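Local coordinates for methionine import ATP-binding protein metN 2 (Enterococcus faecalis, PDB 2QSW), which probably serves as the ATP-binding subunit of an ABC-type importer, represented here by its C-terminal NIL domain of the ACT clan, at residues I43-G56 against L69-A83. Sequence-based numbering, arbitrary orientation. Where two conformers were deposited one is given.
Sequences IVQEYQVEVSIIQG and LYIQLLGEEQNILAA. With ZN (zinc ion), chain C.
Tyr70 O is gripped by two backbone donors: Ile54 N at 2.8 Å and, more weakly, Gln55 N at 3.4 Å. With Tyr70 N bound in return to Gln55 O (2.8 Å, N-H...O 173°), this defines a classic beta bulge, where the antiparallel register slips by one residue. Beyond it the pairing is regular, Ser52 with Gln72 (Gln72 N to Ser52 O 2.8 Å) and Glu50 with Leu74 forming hydrogen-bonded pairs. A water accepts from Ser52 OG and donates to both Gln72 O and Gln72 OE1, while Gln72 NE2 is held by Asn22 O. On the other face Val51 and Leu73 lie side by side, Val51 CG2 being 3.8 Å from Leu73 CD2.

The helices meet at the Tyr47 ring. With its CG set anti to the carbonyl carbon (chi1 -60°), the ring lies over helix 77-83: Ala83 CA sits 3.8 Å from the centroid, 14° off the normal, a CH-pi contact. A second water donates to Gln48 O (2.7 Å) and accepts from Glu76 N, at the N-cap, and from Asn79 ND2. Glu46 binds zinc together with His42. Helix-strand then strand-helix, the strands forming a hairpin and both helices packed on the Val51-Leu73 face, fit the ferredoxin-like beta-alpha-beta-beta-alpha-beta fold of ACT-related NIL domains.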
ATOM      1  N   ILE A  43       0.028   7.874  15.670  1.00 13.24           N
ATOM      2  CA  ILE A  43      -0.859   7.815  14.500  0.50 13.01           C
ATOM      3  C   ILE A  43      -2.344   7.822  14.900  1.00 13.56           C
ATOM      4  O   ILE A  43      -3.157   8.428  14.200  1.00 13.75           O
ATOM      5  CB  ILE A  43      -0.497   6.665  13.487  0.50 13.81           C
ATOM      6  CG1 ILE A  43      -0.781   5.244  14.024  0.50 13.28           C
ATOM      7  CG2 ILE A  43       0.931   6.849  13.037  0.50 11.98           C
ATOM      8  CD1 ILE A  43      -1.142   4.274  12.910  0.50 13.18           C
ATOM      9  N   VAL A  44      -2.691   7.183  16.022  1.00 12.15           N
ATOM     10  CA  VAL A  44      -4.049   7.231  16.490  1.00 13.49           C
ATOM     11  C   VAL A  44      -4.505   8.658  16.669  1.00 14.55           C
ATOM     12  O   VAL A  44      -5.579   9.035  16.203  1.00 15.63           O
ATOM     13  CB  VAL A  44      -4.213   6.459  17.828  1.00 13.25           C
ATOM     14  CG1 VAL A  44      -5.554   6.820  18.511  1.00 15.03           C
ATOM     15  CG2 VAL A  44      -4.086   4.945  17.571  1.00 14.23           C
ATOM     16  N   GLN A  45      -3.673   9.463  17.322  1.00 15.15           N
ATOM     17  CA  GLN A  45      -4.019  10.829  17.650  0.70 16.57           C
ATOM     18  C   GLN A  45      -3.967  11.734  16.433  1.00 15.77           C
ATOM     19  O   GLN A  45      -4.847  12.599  16.240  1.00 18.21           O
ATOM     20  CB  GLN A  45      -3.076  11.308  18.742  0.70 16.89           C
ATOM     21  CG  GLN A  45      -3.353  10.602  20.031  0.70 20.32           C
ATOM     22  CD  GLN A  45      -2.405  10.964  21.132  0.70 21.70           C
ATOM     23  OE1 GLN A  45      -1.170  10.841  21.017  0.70 28.28           O
ATOM     24  NE2 GLN A  45      -2.978  11.379  22.236  0.70 26.47           N
ATOM     25  N   GLU A  46      -2.957  11.555  15.597  1.00 14.73           N
ATOM     26  CA  GLU A  46      -2.781  12.467  14.483  1.00 14.45           C
ATOM     27  C   GLU A  46      -3.796  12.249  13.376  1.00 14.33           C
ATOM     28  O   GLU A  46      -4.235  13.244  12.759  1.00 17.30           O
ATOM     29  CB  GLU A  46      -1.375  12.350  13.916  1.00 13.13           C
ATOM     30  CG  GLU A  46      -1.124  13.253  12.734  1.00 15.15           C
ATOM     31  CD  GLU A  46       0.354  13.400  12.428  1.00 16.04           C
ATOM     32  OE1 GLU A  46       1.194  13.011  13.233  1.00 18.43           O
ATOM     33  OE2 GLU A  46       0.696  13.914  11.349  1.00 19.02           O
ATOM     34  N   TYR A  47      -4.115  10.975  13.100  1.00 13.96           N
ATOM     35  CA  TYR A  47      -4.948  10.616  11.970  1.00 13.48           C
ATOM     36  C   TYR A  47      -6.362  10.191  12.356  1.00 13.36           C
ATOM     37  O   TYR A  47      -7.153   9.909  11.490  1.00 14.38           O
ATOM     38  CB  TYR A  47      -4.250   9.551  11.116  1.00 13.13           C
ATOM     39  CG  TYR A  47      -2.917  10.042  10.580  1.00 12.98           C
ATOM     40  CD1 TYR A  47      -2.859  10.873   9.479  1.00 13.69           C
ATOM     41  CD2 TYR A  47      -1.732   9.691  11.193  1.00 13.96           C
ATOM     42  CE1 TYR A  47      -1.672  11.343   9.010  1.00 15.51           C
ATOM     43  CE2 TYR A  47      -0.518  10.145  10.746  1.00 12.74           C
ATOM     44  CZ  TYR A  47      -0.485  10.963   9.623  1.00 14.64           C
ATOM     45  OH  TYR A  47       0.725  11.419   9.136  1.00 15.89           O
ATOM     46  N   GLN A  48      -6.674  10.129  13.648  1.00 14.19           N
ATOM     47  CA  GLN A  48      -8.009   9.756  14.104  1.00 14.56           C
ATOM     48  C   GLN A  48      -8.399   8.411  13.564  1.00 15.22           C
ATOM     49  O   GLN A  48      -9.487   8.217  12.993  1.00 15.68           O
ATOM     50  CB  GLN A  48      -9.012  10.831  13.752  1.00 17.29           C
ATOM     51  CG  GLN A  48      -8.672  12.151  14.417  1.00 23.15           C
ATOM     52  CD  GLN A  48      -8.801  12.073  15.931  1.00 31.34           C
ATOM     53  OE1 GLN A  48      -7.815  12.270  16.698  1.00 35.97           O
ATOM     54  NE2 GLN A  48     -10.024  11.752  16.385  1.00 36.40           N
ATOM     55  N   VAL A  49      -7.487   7.467  13.760  1.00 13.76           N
ATOM     56  CA  VAL A  49      -7.726   6.085  13.423  1.00 13.43           C
ATOM     57  C   VAL A  49      -7.717   5.204  14.648  1.00 13.21           C
ATOM     58  O   VAL A  49      -7.044   5.512  15.639  1.00 13.50           O
ATOM     59  CB  VAL A  49      -6.699   5.546  12.417  1.00 13.48           C
ATOM     60  CG1 VAL A  49      -6.905   6.199  11.032  1.00 14.45           C
ATOM     61  CG2 VAL A  49      -5.252   5.678  12.926  1.00 13.01           C
ATOM     62  N   GLU A  50      -8.504   4.128  14.593  1.00 13.79           N
ATOM     63  CA  GLU A  50      -8.460   3.086  15.605  0.60 14.14           C
ATOM     64  C   GLU A  50      -7.525   1.970  15.169  1.00 13.85           C
ATOM     65  O   GLU A  50      -7.277   1.800  13.956  1.00 14.02           O
ATOM     66  CB  GLU A  50      -9.863   2.549  15.878  0.60 14.24           C
ATOM     67  CG  GLU A  50     -10.885   3.634  16.118  0.60 16.35           C
ATOM     68  CD  GLU A  50     -12.261   3.104  16.514  0.60 18.13           C
ATOM     69  OE1 GLU A  50     -13.172   3.136  15.658  0.60 22.86           O
ATOM     70  OE2 GLU A  50     -12.422   2.675  17.687  0.60 22.51           O
ATOM     71  N   VAL A  51      -6.982   1.233  16.139  1.00 13.38           N
ATOM     72  CA  VAL A  51      -5.985   0.209  15.900  1.00 13.30           C
ATOM     73  C   VAL A  51      -6.301  -1.049  16.692  1.00 14.49           C
ATOM     74  O   VAL A  51      -6.425  -1.007  17.936  1.00 15.86           O
ATOM     75  CB  VAL A  51      -4.585   0.713  16.307  1.00 13.99           C
ATOM     76  CG1 VAL A  51      -3.563  -0.406  16.213  1.00 15.40           C
ATOM     77  CG2 VAL A  51      -4.226   1.913  15.452  1.00 15.53           C
ATOM     78  N   SER A  52      -6.373  -2.164  15.984  1.00 14.51           N
ATOM     79  CA  SER A  52      -6.482  -3.481  16.568  1.00 15.21           C
ATOM     80  C   SER A  52      -5.305  -4.307  16.105  1.00 15.75           C
ATOM     81  O   SER A  52      -5.069  -4.397  14.911  1.00 16.02           O
ATOM     82  CB  SER A  52      -7.772  -4.197  16.138  1.00 16.11           C
ATOM     83  OG  SER A  52      -8.946  -3.470  16.458  1.00 20.11           O
ATOM     84  N   ILE A  53      -4.559  -4.910  17.015  1.00 16.87           N
ATOM     85  CA  ILE A  53      -3.499  -5.802  16.666  1.00 16.70           C
ATOM     86  C   ILE A  53      -4.047  -7.203  16.365  1.00 16.87           C
ATOM     87  O   ILE A  53      -4.751  -7.810  17.186  1.00 16.92           O
ATOM     88  CB  ILE A  53      -2.389  -5.827  17.730  1.00 17.88           C
ATOM     89  CG1 ILE A  53      -1.805  -4.418  17.920  1.00 19.77           C
ATOM     90  CG2 ILE A  53      -1.284  -6.816  17.343  1.00 18.39           C
ATOM     91  CD1 ILE A  53      -1.037  -4.274  19.234  1.00 20.85           C
ATOM     92  N   ILE A  54      -3.761  -7.663  15.152  1.00 15.91           N
ATOM     93  CA  ILE A  54      -4.187  -8.968  14.675  1.00 16.44           C
ATOM     94  C   ILE A  54      -3.143 -10.051  14.928  1.00 16.08           C
ATOM     95  O   ILE A  54      -3.453 -11.153  15.367  1.00 16.27           O
ATOM     96  CB  ILE A  54      -4.499  -8.906  13.158  1.00 16.66           C
ATOM     97  CG1 ILE A  54      -5.605  -7.891  12.928  1.00 17.98           C
ATOM     98  CG2 ILE A  54      -4.882 -10.312  12.569  1.00 16.57           C
ATOM     99  CD1 ILE A  54      -5.953  -7.739  11.476  1.00 18.08           C
ATOM    100  N   GLN A  55      -1.892  -9.718  14.623  1.00 16.87           N
ATOM    101  CA  GLN A  55      -0.796 -10.658  14.743  0.60 17.69           C
ATOM    102  C   GLN A  55       0.487  -9.857  14.803  1.00 18.03           C
ATOM    103  O   GLN A  55       0.571  -8.785  14.265  1.00 18.24           O
ATOM    104  CB  GLN A  55      -0.759 -11.598  13.533  0.60 18.60           C
ATOM    105  CG  GLN A  55       0.379 -12.613  13.561  0.60 18.28           C
ATOM    106  CD  GLN A  55       0.681 -13.181  12.192  0.60 20.97           C
ATOM    107  OE1 GLN A  55      -0.112 -13.934  11.648  0.60 23.16           O
ATOM    108  NE2 GLN A  55       1.827 -12.803  11.625  0.60 24.25           N
ATOM    109  N   GLY A  56       1.503 -10.381  15.478  1.00 17.47           N
ATOM    110  CA  GLY A  56       2.743  -9.622  15.532  1.00 18.06           C
ATOM    111  C   GLY A  56       3.869 -10.433  16.119  1.00 17.86           C
ATOM    112  O   GLY A  56       3.620 -11.331  16.905  1.00 16.83           O
ATOM    113  N   LEU A  69       4.134  -6.260  12.625  1.00 15.00           N
ATOM    114  CA  LEU A  69       2.851  -6.124  13.283  0.50 15.33           C
ATOM    115  C   LEU A  69       1.793  -6.027  12.201  1.00 15.02           C
ATOM    116  O   LEU A  69       1.948  -5.223  11.296  1.00 15.43           O
ATOM    117  CB  LEU A  69       2.875  -4.851  14.108  0.50 15.91           C
ATOM    118  CG  LEU A  69       1.833  -4.630  15.184  0.50 16.51           C
ATOM    119  CD1 LEU A  69       1.885  -5.698  16.291  0.50 18.31           C
ATOM    120  CD2 LEU A  69       2.057  -3.206  15.729  0.50 16.20           C
ATOM    121  N   TYR A  70       0.747  -6.839  12.297  1.00 14.46           N
ATOM    122  CA  TYR A  70      -0.418  -6.722  11.418  1.00 13.97           C
ATOM    123  C   TYR A  70      -1.543  -6.064  12.244  1.00 15.03           C
ATOM    124  O   TYR A  70      -1.903  -6.526  13.342  1.00 15.37           O
ATOM    125  CB  TYR A  70      -0.879  -8.082  10.957  1.00 14.67           C
ATOM    126  CG  TYR A  70       0.063  -8.785  10.031  1.00 15.81           C
ATOM    127  CD1 TYR A  70      -0.158  -8.785   8.666  1.00 16.58           C
ATOM    128  CD2 TYR A  70       1.170  -9.473  10.521  1.00 16.03           C
ATOM    129  CE1 TYR A  70       0.698  -9.441   7.803  1.00 17.10           C
ATOM    130  CE2 TYR A  70       2.036 -10.152   9.673  1.00 17.47           C
ATOM    131  CZ  TYR A  70       1.780 -10.126   8.309  1.00 17.31           C
ATOM    132  OH  TYR A  70       2.618 -10.791   7.469  1.00 21.59           O
ATOM    133  N   ILE A  71      -2.023  -4.939  11.762  1.00 14.53           N
ATOM    134  CA  ILE A  71      -3.027  -4.177  12.444  1.00 15.41           C
ATOM    135  C   ILE A  71      -4.194  -3.840  11.553  1.00 15.11           C
ATOM    136  O   ILE A  71      -4.043  -3.677  10.325  1.00 14.77           O
ATOM    137  CB  ILE A  71      -2.450  -2.873  13.027  1.00 16.03           C
ATOM    138  CG1 ILE A  71      -1.992  -1.859  11.997  1.00 16.92           C
ATOM    139  CG2 ILE A  71      -1.359  -3.134  14.047  1.00 16.08           C
ATOM    140  CD1 ILE A  71      -1.623  -0.504  12.655  1.00 18.43           C
ATOM    141  N   GLN A  72      -5.365  -3.786  12.146  1.00 14.68           N
ATOM    142  CA  GLN A  72      -6.543  -3.235  11.492  1.00 14.40           C
ATOM    143  C   GLN A  72      -6.655  -1.745  11.838  1.00 13.83           C
ATOM    144  O   GLN A  72      -6.664  -1.385  13.012  1.00 14.23           O
ATOM    145  CB  GLN A  72      -7.821  -3.965  11.893  1.00 14.50           C
ATOM    146  CG  GLN A  72      -9.057  -3.413  11.234  1.00 13.83           C
ATOM    147  CD  GLN A  72     -10.321  -4.019  11.830  1.00 16.05           C
ATOM    148  OE1 GLN A  72     -10.417  -4.161  13.063  1.00 20.23           O
ATOM    149  NE2 GLN A  72     -11.313  -4.341  10.977  1.00 16.87           N
ATOM    150  N   LEU A  73      -6.689  -0.895  10.811  1.00 13.97           N
ATOM    151  CA  LEU A  73      -6.979   0.512  10.966  1.00 13.46           C
ATOM    152  C   LEU A  73      -8.436   0.778  10.649  1.00 13.71           C
ATOM    153  O   LEU A  73      -8.894   0.373   9.580  1.00 13.65           O
ATOM    154  CB  LEU A  73      -6.122   1.368  10.028  1.00 13.95           C
ATOM    155  CG  LEU A  73      -4.616   1.309  10.268  1.00 13.85           C
ATOM    156  CD1 LEU A  73      -3.826   2.037   9.177  1.00 13.53           C
ATOM    157  CD2 LEU A  73      -4.303   1.925  11.621  1.00 16.60           C
ATOM    158  N   LEU A  74      -9.138   1.479  11.538  1.00 14.00           N
ATOM    159  CA  LEU A  74     -10.495   1.940  11.300  1.00 14.65           C
ATOM    160  C   LEU A  74     -10.549   3.454  11.303  1.00 14.30           C
ATOM    161  O   LEU A  74      -9.835   4.123  12.047  1.00 15.66           O
ATOM    162  CB  LEU A  74     -11.450   1.422  12.363  1.00 14.90           C
ATOM    163  CG  LEU A  74     -11.566  -0.084  12.449  1.00 16.72           C
ATOM    164  CD1 LEU A  74     -12.410  -0.406  13.667  1.00 16.86           C
ATOM    165  CD2 LEU A  74     -12.212  -0.724  11.226  1.00 19.62           C
ATOM    166  N   GLY A  75     -11.424   3.996  10.470  1.00 14.61           N
ATOM    167  CA  GLY A  75     -11.619   5.437  10.388  1.00 15.39           C
ATOM    168  C   GLY A  75     -12.052   5.794   8.977  1.00 15.81           C
ATOM    169  O   GLY A  75     -12.351   4.927   8.173  1.00 16.89           O
ATOM    170  N   GLU A  76     -12.122   7.088   8.713  1.00 16.25           N
ATOM    171  CA  GLU A  76     -12.474   7.573   7.395  0.60 18.09           C
ATOM    172  C   GLU A  76     -11.399   7.123   6.414  1.00 16.63           C
ATOM    173  O   GLU A  76     -10.209   7.097   6.742  1.00 16.47           O
ATOM    174  CB  GLU A  76     -12.573   9.092   7.406  0.60 18.35           C
ATOM    175  CG  GLU A  76     -13.614   9.653   8.340  0.60 21.80           C
ATOM    176  CD  GLU A  76     -13.804  11.162   8.167  0.60 23.63           C
ATOM    177  OE1 GLU A  76     -13.779  11.634   7.014  0.60 30.87           O
ATOM    178  OE2 GLU A  76     -13.980  11.877   9.182  0.60 30.01           O
ATOM    179  N   GLU A  77     -11.791   6.822   5.182  1.00 16.16           N
ATOM    180  CA  GLU A  77     -10.890   6.327   4.191  1.00 17.00           C
ATOM    181  C   GLU A  77      -9.651   7.205   4.012  1.00 15.54           C
ATOM    182  O   GLU A  77      -8.531   6.699   4.003  1.00 15.15           O
ATOM    183  CB  GLU A  77     -11.622   6.177   2.846  1.00 17.05           C
ATOM    184  CG  GLU A  77     -10.707   5.766   1.681  1.00 18.42           C
ATOM    185  CD  GLU A  77     -11.444   5.801   0.350  1.00 19.89           C
ATOM    186  OE1 GLU A  77     -11.860   6.933  -0.035  1.00 24.04           O
ATOM    187  OE2 GLU A  77     -11.632   4.743  -0.278  1.00 19.71           O
ATOM    188  N   GLN A  78      -9.823   8.501   3.868  1.00 16.29           N
ATOM    189  CA  GLN A  78      -8.719   9.414   3.636  0.50 16.23           C
ATOM    190  C   GLN A  78      -7.756   9.417   4.827  1.00 16.00           C
ATOM    191  O   GLN A  78      -6.514   9.562   4.672  1.00 15.46           O
ATOM    192  CB  GLN A  78      -9.271  10.822   3.397  0.50 17.40           C
ATOM    193  CG  GLN A  78     -10.105  11.445   4.529  0.50 19.89           C
ATOM    194  CD  GLN A  78     -11.614  11.108   4.547  0.50 22.62           C
ATOM    195  OE1 GLN A  78     -12.145  10.238   3.809  0.50 19.27           O
ATOM    196  NE2 GLN A  78     -12.318  11.823   5.417  0.50 26.09           N
ATOM    197  N   ASN A  79      -8.341   9.310   6.030  1.00 14.85           N
ATOM    198  CA  ASN A  79      -7.486   9.258   7.232  0.70 14.19           C
ATOM    199  C   ASN A  79      -6.690   7.980   7.348  1.00 14.14           C
ATOM    200  O   ASN A  79      -5.516   8.000   7.781  1.00 13.85           O
ATOM    201  CB  ASN A  79      -8.300   9.483   8.481  0.70 14.38           C
ATOM    202  CG  ASN A  79      -8.836  10.902   8.594  0.70 16.39           C
ATOM    203  OD1 ASN A  79      -8.358  11.836   7.936  0.70 18.84           O
ATOM    204  ND2 ASN A  79      -9.859  11.070   9.429  0.70 17.38           N
ATOM    205  N   ILE A  80      -7.295   6.863   7.001  1.00 12.97           N
ATOM    206  CA  ILE A  80      -6.555   5.606   6.970  1.00 13.18           C
ATOM    207  C   ILE A  80      -5.397   5.704   5.965  1.00 12.70           C
ATOM    208  O   ILE A  80      -4.280   5.342   6.268  1.00 12.34           O
ATOM    209  CB  ILE A  80      -7.480   4.394   6.624  1.00 12.68           C
ATOM    210  CG1 ILE A  80      -8.538   4.200   7.730  1.00 13.47           C
ATOM    211  CG2 ILE A  80      -6.646   3.107   6.344  1.00 13.94           C
ATOM    212  CD1 ILE A  80      -9.583   3.148   7.409  1.00 15.27           C
ATOM    213  N   LEU A  81      -5.677   6.155   4.754  1.00 13.16           N
ATOM    214  CA  LEU A  81      -4.636   6.312   3.745  1.00 13.34           C
ATOM    215  C   LEU A  81      -3.484   7.201   4.239  1.00 12.17           C
ATOM    216  O   LEU A  81      -2.311   6.860   4.055  1.00 13.39           O
ATOM    217  CB  LEU A  81      -5.219   6.772   2.404  1.00 14.69           C
ATOM    218  CG  LEU A  81      -6.265   5.843   1.755  1.00 15.18           C
ATOM    219  CD1 LEU A  81      -6.739   6.479   0.473  1.00 16.82           C
ATOM    220  CD2 LEU A  81      -5.732   4.404   1.494  1.00 19.90           C
ATOM    221  N   ALA A  82      -3.834   8.318   4.851  1.00 12.98           N
ATOM    222  CA  ALA A  82      -2.851   9.279   5.355  1.00 12.70           C
ATOM    223  C   ALA A  82      -2.022   8.624   6.480  1.00 13.07           C
ATOM    224  O   ALA A  82      -0.812   8.863   6.581  1.00 13.57           O
ATOM    225  CB  ALA A  82      -3.536  10.528   5.846  1.00 14.09           C
ATOM    226  N   ALA A  83      -2.674   7.823   7.339  1.00 12.98           N
ATOM    227  CA  ALA A  83      -1.976   7.155   8.457  1.00 12.72           C
ATOM    228  C   ALA A  83      -0.959   6.152   7.918  1.00 12.79           C
ATOM    229  O   ALA A  83       0.168   6.021   8.425  1.00 12.91           O
ATOM    230  CB  ALA A  83      -2.968   6.450   9.382  1.00 12.90           C
TER
HETATM  231 ZN    ZN C 202       3.122  12.872  13.203  1.00 16.95          ZN
HETATM  232  O   HOH W   1     -11.020   8.860  10.816  1.00 17.18           O
HETATM  233  O   HOH W   2      -9.262  -1.614  14.405  1.00 26.82           O